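Local structure of peroxisomal fatty acid beta-oxidation multifunctional protein MFP2 (Arabidopsis thaliana, 2WTB) at residues E401-L413 with S425-T439. The protein catalyses the hydration of long-chain enoyl-CoA and the dehydrogenation of 3-hydroxyacyl-CoA in peroxisomal fatty acid beta-oxidation during seed germination. Numbering follows the deposited sequence.
Sequences ENISLKQQIFADL and SNTSTIDLNKIGERT
Glu401 is held by the 427-429 loop in the Rossmann-type NAD-binding domain, where helix 403-416, which links parallel neighbours 394-397 and 422-425, packs against the chain leaving strand 422-425. Among the polar contacts, Glu401 OE1 accepts four hydrogen bonds: Thr429 OG1 at 2.8 Å on the anti side, Thr427 OG1 on the syn lone pair, and the amides of Ser428 and Thr429 from above the carboxylate plane. The chain bends at chi2 (-64°) to bring the carboxylate to this loop. The salt bridge of Lys406 NZ to Glu401 OE2 is long (3.6 Å); NZ also forms a salt bridge with Glu397 and a hydrogen bond to Ile400 O. Farther along the helix, Gln407 NE2 donates to Lys434 O at 2.9 Å, with the acceptor almost in the amide plane. An alanine in place of Gln407 would probably leave Lys434 O without this donor and strip OE1 from over one face of the Arg438 guanidinium. Among the apolar contacts, Ile430 CD1 meets Ile403 CG1 and Lys406 CD, both at 3.6 Å. Phe410 is sandwiched, Leu413 CD1 over one face and Ile435 CG2 over the other, 3.5 Å from the ring centroid and 18° off its normal, a CH-pi contact.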
loop_
_atom_site.group_PDB
_atom_site.type_symbol
_atom_site.label_atom_id
_atom_site.label_comp_id
_atom_site.label_asym_id
_atom_site.label_seq_id
_atom_site.Cartn_x
_atom_site.Cartn_y
_atom_site.Cartn_z
ATOM N N GLU A 401 -29.284 0.882 -4.243
ATOM C CA GLU A 401 -29.510 0.401 -2.884
ATOM C C GLU A 401 -30.999 0.241 -2.582
ATOM O O GLU A 401 -31.551 0.938 -1.731
ATOM C CB GLU A 401 -28.856 1.338 -1.865
ATOM C CG GLU A 401 -27.343 1.439 -2.006
ATOM C CD GLU A 401 -26.637 0.124 -1.728
ATOM O OE1 GLU A 401 -26.842 -0.441 -0.633
ATOM O OE2 GLU A 401 -25.873 -0.341 -2.600
ATOM N N ASN A 402 -31.638 -0.686 -3.290
ATOM C CA ASN A 402 -33.050 -0.990 -3.087
ATOM C C ASN A 402 -33.237 -2.442 -2.661
ATOM O O ASN A 402 -32.969 -3.360 -3.434
ATOM C CB ASN A 402 -33.844 -0.707 -4.365
ATOM C CG ASN A 402 -35.289 -1.165 -4.271
ATOM O OD1 ASN A 402 -35.781 -1.500 -3.194
ATOM N ND2 ASN A 402 -35.979 -1.177 -5.406
ATOM N N ILE A 403 -33.701 -2.642 -1.431
ATOM C CA ILE A 403 -33.865 -3.984 -0.875
ATOM C C ILE A 403 -34.796 -4.853 -1.715
ATOM O O ILE A 403 -34.426 -5.950 -2.136
ATOM C CB ILE A 403 -34.405 -3.938 0.566
ATOM C CG1 ILE A 403 -33.542 -3.016 1.430
ATOM C CG2 ILE A 403 -34.459 -5.341 1.153
ATOM C CD1 ILE A 403 -34.059 -2.840 2.842
ATOM N N SER A 404 -36.008 -4.358 -1.947
ATOM C CA SER A 404 -36.995 -5.070 -2.747
ATOM C C SER A 404 -36.386 -5.601 -4.043
ATOM O O SER A 404 -36.618 -6.748 -4.427
ATOM C CB SER A 404 -38.179 -4.153 -3.062
ATOM O OG SER A 404 -39.060 -4.756 -3.993
ATOM N N LEU A 405 -35.598 -4.759 -4.704
ATOM C CA LEU A 405 -34.987 -5.103 -5.983
ATOM C C LEU A 405 -33.832 -6.095 -5.840
ATOM O O LEU A 405 -33.699 -7.021 -6.641
ATOM C CB LEU A 405 -34.520 -3.834 -6.701
ATOM C CG LEU A 405 -33.596 -3.964 -7.915
ATOM C CD1 LEU A 405 -34.112 -4.992 -8.908
ATOM C CD2 LEU A 405 -33.434 -2.609 -8.584
ATOM N N LYS A 406 -32.998 -5.901 -4.821
ATOM C CA LYS A 406 -31.868 -6.800 -4.580
ATOM C C LYS A 406 -32.336 -8.210 -4.227
ATOM O O LYS A 406 -31.809 -9.195 -4.744
ATOM C CB LYS A 406 -30.962 -6.252 -3.476
ATOM C CG LYS A 406 -29.925 -5.241 -3.946
ATOM C CD LYS A 406 -29.248 -4.569 -2.759
ATOM C CE LYS A 406 -27.886 -4.000 -3.124
ATOM N NZ LYS A 406 -27.977 -2.888 -4.103
ATOM N N GLN A 407 -33.323 -8.301 -3.342
ATOM C CA GLN A 407 -33.883 -9.590 -2.954
ATOM C C GLN A 407 -34.315 -10.380 -4.181
ATOM O O GLN A 407 -34.178 -11.604 -4.225
ATOM C CB GLN A 407 -35.077 -9.399 -2.016
ATOM C CG GLN A 407 -34.702 -9.129 -0.569
ATOM C CD GLN A 407 -35.905 -8.797 0.293
ATOM O OE1 GLN A 407 -36.910 -8.274 -0.193
ATOM N NE2 GLN A 407 -35.807 -9.094 1.583
ATOM N N GLN A 408 -34.835 -9.669 -5.177
ATOM C CA GLN A 408 -35.329 -10.297 -6.396
ATOM C C GLN A 408 -34.187 -10.781 -7.282
ATOM O O GLN A 408 -34.274 -11.843 -7.898
ATOM C CB GLN A 408 -36.227 -9.331 -7.175
ATOM C CG GLN A 408 -36.793 -9.912 -8.461
ATOM C CD GLN A 408 -37.633 -11.152 -8.223
ATOM O OE1 GLN A 408 -38.260 -11.300 -7.173
ATOM N NE2 GLN A 408 -37.652 -12.052 -9.200
ATOM N N ILE A 409 -33.117 -9.997 -7.344
ATOM C CA ILE A 409 -31.959 -10.356 -8.153
ATOM C C ILE A 409 -31.319 -11.647 -7.657
ATOM O O ILE A 409 -30.899 -12.486 -8.451
ATOM C CB ILE A 409 -30.908 -9.231 -8.168
ATOM C CG1 ILE A 409 -31.489 -7.977 -8.823
ATOM C CG2 ILE A 409 -29.649 -9.684 -8.895
ATOM C CD1 ILE A 409 -30.470 -6.894 -9.072
ATOM N N PHE A 410 -31.257 -11.807 -6.339
ATOM C CA PHE A 410 -30.668 -13.006 -5.750
ATOM C C PHE A 410 -31.588 -14.219 -5.865
ATOM O O PHE A 410 -31.130 -15.364 -5.822
ATOM C CB PHE A 410 -30.256 -12.753 -4.298
ATOM C CG PHE A 410 -28.885 -12.164 -4.163
ATOM C CD1 PHE A 410 -27.874 -12.865 -3.529
ATOM C CD2 PHE A 410 -28.596 -10.920 -4.699
ATOM C CE1 PHE A 410 -26.606 -12.331 -3.413
ATOM C CE2 PHE A 410 -27.330 -10.381 -4.588
ATOM C CZ PHE A 410 -26.334 -11.088 -3.944
ATOM N N ALA A 411 -32.882 -13.966 -6.021
ATOM C CA ALA A 411 -33.825 -15.037 -6.303
ATOM C C ALA A 411 -33.539 -15.603 -7.692
ATOM O O ALA A 411 -33.453 -16.817 -7.875
ATOM C CB ALA A 411 -35.254 -14.531 -6.213
ATOM N N ASP A 412 -33.385 -14.709 -8.665
ATOM C CA ASP A 412 -33.064 -15.104 -10.032
ATOM C C ASP A 412 -31.671 -15.718 -10.109
ATOM O O ASP A 412 -31.460 -16.714 -10.799
ATOM C CB ASP A 412 -33.157 -13.903 -10.977
ATOM C CG ASP A 412 -34.575 -13.382 -11.119
ATOM O OD1 ASP A 412 -35.522 -14.123 -10.778
ATOM O OD2 ASP A 412 -34.743 -12.231 -11.575
ATOM N N LEU A 413 -30.722 -15.113 -9.400
ATOM C CA LEU A 413 -29.357 -15.623 -9.364
ATOM C C LEU A 413 -29.349 -17.087 -8.951
ATOM O O LEU A 413 -28.817 -17.938 -9.659
ATOM C CB LEU A 413 -28.499 -14.804 -8.399
ATOM C CG LEU A 413 -28.032 -13.433 -8.886
ATOM C CD1 LEU A 413 -27.209 -12.744 -7.814
ATOM C CD2 LEU A 413 -27.232 -13.575 -10.168
ATOM N N SER A 425 -22.358 -9.548 -3.376
ATOM C CA SER A 425 -23.019 -8.261 -3.562
ATOM C C SER A 425 -22.105 -7.093 -3.213
ATOM O O SER A 425 -21.333 -7.156 -2.257
ATOM C CB SER A 425 -24.294 -8.181 -2.724
ATOM O OG SER A 425 -24.763 -6.848 -2.656
ATOM N N ASN A 426 -22.210 -6.029 -4.000
ATOM C CA ASN A 426 -21.436 -4.815 -3.783
ATOM C C ASN A 426 -22.218 -3.816 -2.928
ATOM O O ASN A 426 -21.860 -2.641 -2.832
ATOM C CB ASN A 426 -21.057 -4.199 -5.134
ATOM C CG ASN A 426 -20.374 -2.850 -4.998
ATOM O OD1 ASN A 426 -19.338 -2.726 -4.343
ATOM N ND2 ASN A 426 -20.952 -1.831 -5.623
ATOM N N THR A 427 -23.286 -4.298 -2.300
ATOM C CA THR A 427 -24.132 -3.455 -1.461
ATOM C C THR A 427 -23.310 -2.693 -0.429
ATOM O O THR A 427 -22.245 -3.148 -0.008
ATOM C CB THR A 427 -25.210 -4.280 -0.735
ATOM O OG1 THR A 427 -26.017 -3.413 0.074
ATOM C CG2 THR A 427 -24.563 -5.339 0.146
ATOM N N SER A 428 -23.814 -1.535 -0.018
ATOM C CA SER A 428 -23.082 -0.674 0.900
ATOM C C SER A 428 -23.915 -0.290 2.118
ATOM O O SER A 428 -23.373 0.003 3.186
ATOM C CB SER A 428 -22.610 0.586 0.171
ATOM O OG SER A 428 -21.754 1.360 0.991
ATOM N N THR A 429 -25.234 -0.295 1.956
ATOM C CA THR A 429 -26.129 0.179 3.006
ATOM C C THR A 429 -27.192 -0.846 3.382
ATOM O O THR A 429 -28.043 -0.581 4.230
ATOM C CB THR A 429 -26.841 1.474 2.580
ATOM O OG1 THR A 429 -27.687 1.206 1.455
ATOM C CG2 THR A 429 -25.824 2.540 2.201
ATOM N N ILE A 430 -27.145 -2.016 2.754
ATOM C CA ILE A 430 -28.169 -3.026 2.981
ATOM C C ILE A 430 -27.608 -4.296 3.615
ATOM O O ILE A 430 -26.567 -4.806 3.200
ATOM C CB ILE A 430 -28.919 -3.372 1.677
ATOM C CG1 ILE A 430 -29.553 -2.111 1.085
ATOM C CG2 ILE A 430 -29.977 -4.433 1.931
ATOM C CD1 ILE A 430 -30.366 -2.357 -0.166
ATOM N N ASP A 431 -28.311 -4.790 4.630
ATOM C CA ASP A 431 -27.939 -6.013 5.332
ATOM C C ASP A 431 -27.905 -7.214 4.385
ATOM O O ASP A 431 -28.920 -7.579 3.790
ATOM C CB ASP A 431 -28.922 -6.262 6.480
ATOM C CG ASP A 431 -28.733 -7.617 7.141
ATOM O OD1 ASP A 431 -27.689 -8.263 6.914
ATOM O OD2 ASP A 431 -29.636 -8.033 7.895
ATOM N N LEU A 432 -26.732 -7.827 4.258
ATOM C CA LEU A 432 -26.548 -8.977 3.377
ATOM C C LEU A 432 -27.545 -10.108 3.652
ATOM O O LEU A 432 -27.951 -10.824 2.734
ATOM C CB LEU A 432 -25.113 -9.504 3.471
ATOM C CG LEU A 432 -24.038 -8.798 2.640
ATOM C CD1 LEU A 432 -23.977 -7.323 2.970
ATOM C CD2 LEU A 432 -22.692 -9.441 2.880
ATOM N N ASN A 433 -27.938 -10.266 4.911
ATOM C CA ASN A 433 -28.873 -11.328 5.283
ATOM C C ASN A 433 -30.279 -11.138 4.725
ATOM O O ASN A 433 -31.010 -12.109 4.525
ATOM C CB ASN A 433 -28.922 -11.502 6.802
ATOM C CG ASN A 433 -27.728 -12.264 7.333
ATOM O OD1 ASN A 433 -27.134 -11.889 8.343
ATOM N ND2 ASN A 433 -27.362 -13.337 6.643
ATOM N N LYS A 434 -30.656 -9.889 4.473
ATOM C CA LYS A 434 -31.980 -9.594 3.938
ATOM C C LYS A 434 -32.018 -9.736 2.420
ATOM O O LYS A 434 -33.072 -9.990 1.837
ATOM C CB LYS A 434 -32.438 -8.197 4.364
ATOM C CG LYS A 434 -32.813 -8.103 5.831
ATOM C CD LYS A 434 -33.215 -6.692 6.214
ATOM C CE LYS A 434 -33.471 -6.580 7.708
ATOM N NZ LYS A 434 -33.787 -5.181 8.111
ATOM N N ILE A 435 -30.863 -9.577 1.785
ATOM C CA ILE A 435 -30.765 -9.715 0.337
ATOM C C ILE A 435 -31.039 -11.154 -0.097
ATOM O O ILE A 435 -31.734 -11.393 -1.086
ATOM C CB ILE A 435 -29.383 -9.273 -0.178
ATOM C CG1 ILE A 435 -29.172 -7.781 0.086
ATOM C CG2 ILE A 435 -29.244 -9.578 -1.659
ATOM C CD1 ILE A 435 -27.845 -7.253 -0.421
ATOM N N GLY A 436 -30.500 -12.109 0.653
ATOM C CA GLY A 436 -30.688 -13.516 0.343
ATOM C C GLY A 436 -31.897 -14.128 1.025
ATOM O O GLY A 436 -31.958 -15.341 1.225
ATOM N N GLU A 437 -32.863 -13.286 1.376
ATOM C CA GLU A 437 -34.060 -13.735 2.076
ATOM C C GLU A 437 -34.850 -14.772 1.281
ATOM O O GLU A 437 -35.276 -15.791 1.828
ATOM C CB GLU A 437 -34.960 -12.542 2.405
ATOM C CG GLU A 437 -36.278 -12.918 3.062
ATOM C CD GLU A 437 -36.096 -13.502 4.451
ATOM O OE1 GLU A 437 -35.018 -13.297 5.051
ATOM O OE2 GLU A 437 -37.033 -14.166 4.943
ATOM N N ARG A 438 -35.041 -14.511 -0.009
ATOM C CA ARG A 438 -35.885 -15.363 -0.843
ATOM C C ARG A 438 -35.169 -16.610 -1.366
ATOM O O ARG A 438 -35.724 -17.360 -2.169
ATOM C CB ARG A 438 -36.461 -14.567 -2.017
ATOM C CG ARG A 438 -37.294 -13.362 -1.616
ATOM C CD ARG A 438 -38.170 -12.897 -2.772
ATOM N NE ARG A 438 -38.883 -11.663 -2.463
ATOM C CZ ARG A 438 -38.564 -10.471 -2.958
ATOM N NH1 ARG A 438 -37.543 -10.352 -3.796
ATOM N NH2 ARG A 438 -39.267 -9.399 -2.621
ATOM N N THR A 439 -33.940 -16.833 -0.912
ATOM C CA THR A 439 -33.171 -17.986 -1.363
ATOM C C THR A 439 -32.819 -18.912 -0.206
ATOM O O THR A 439 -33.112 -18.621 0.953
ATOM C CB THR A 439 -31.865 -17.563 -2.060
ATOM O OG1 THR A 439 -30.897 -17.174 -1.077
ATOM C CG2 THR A 439 -32.116 -16.405 -3.019
#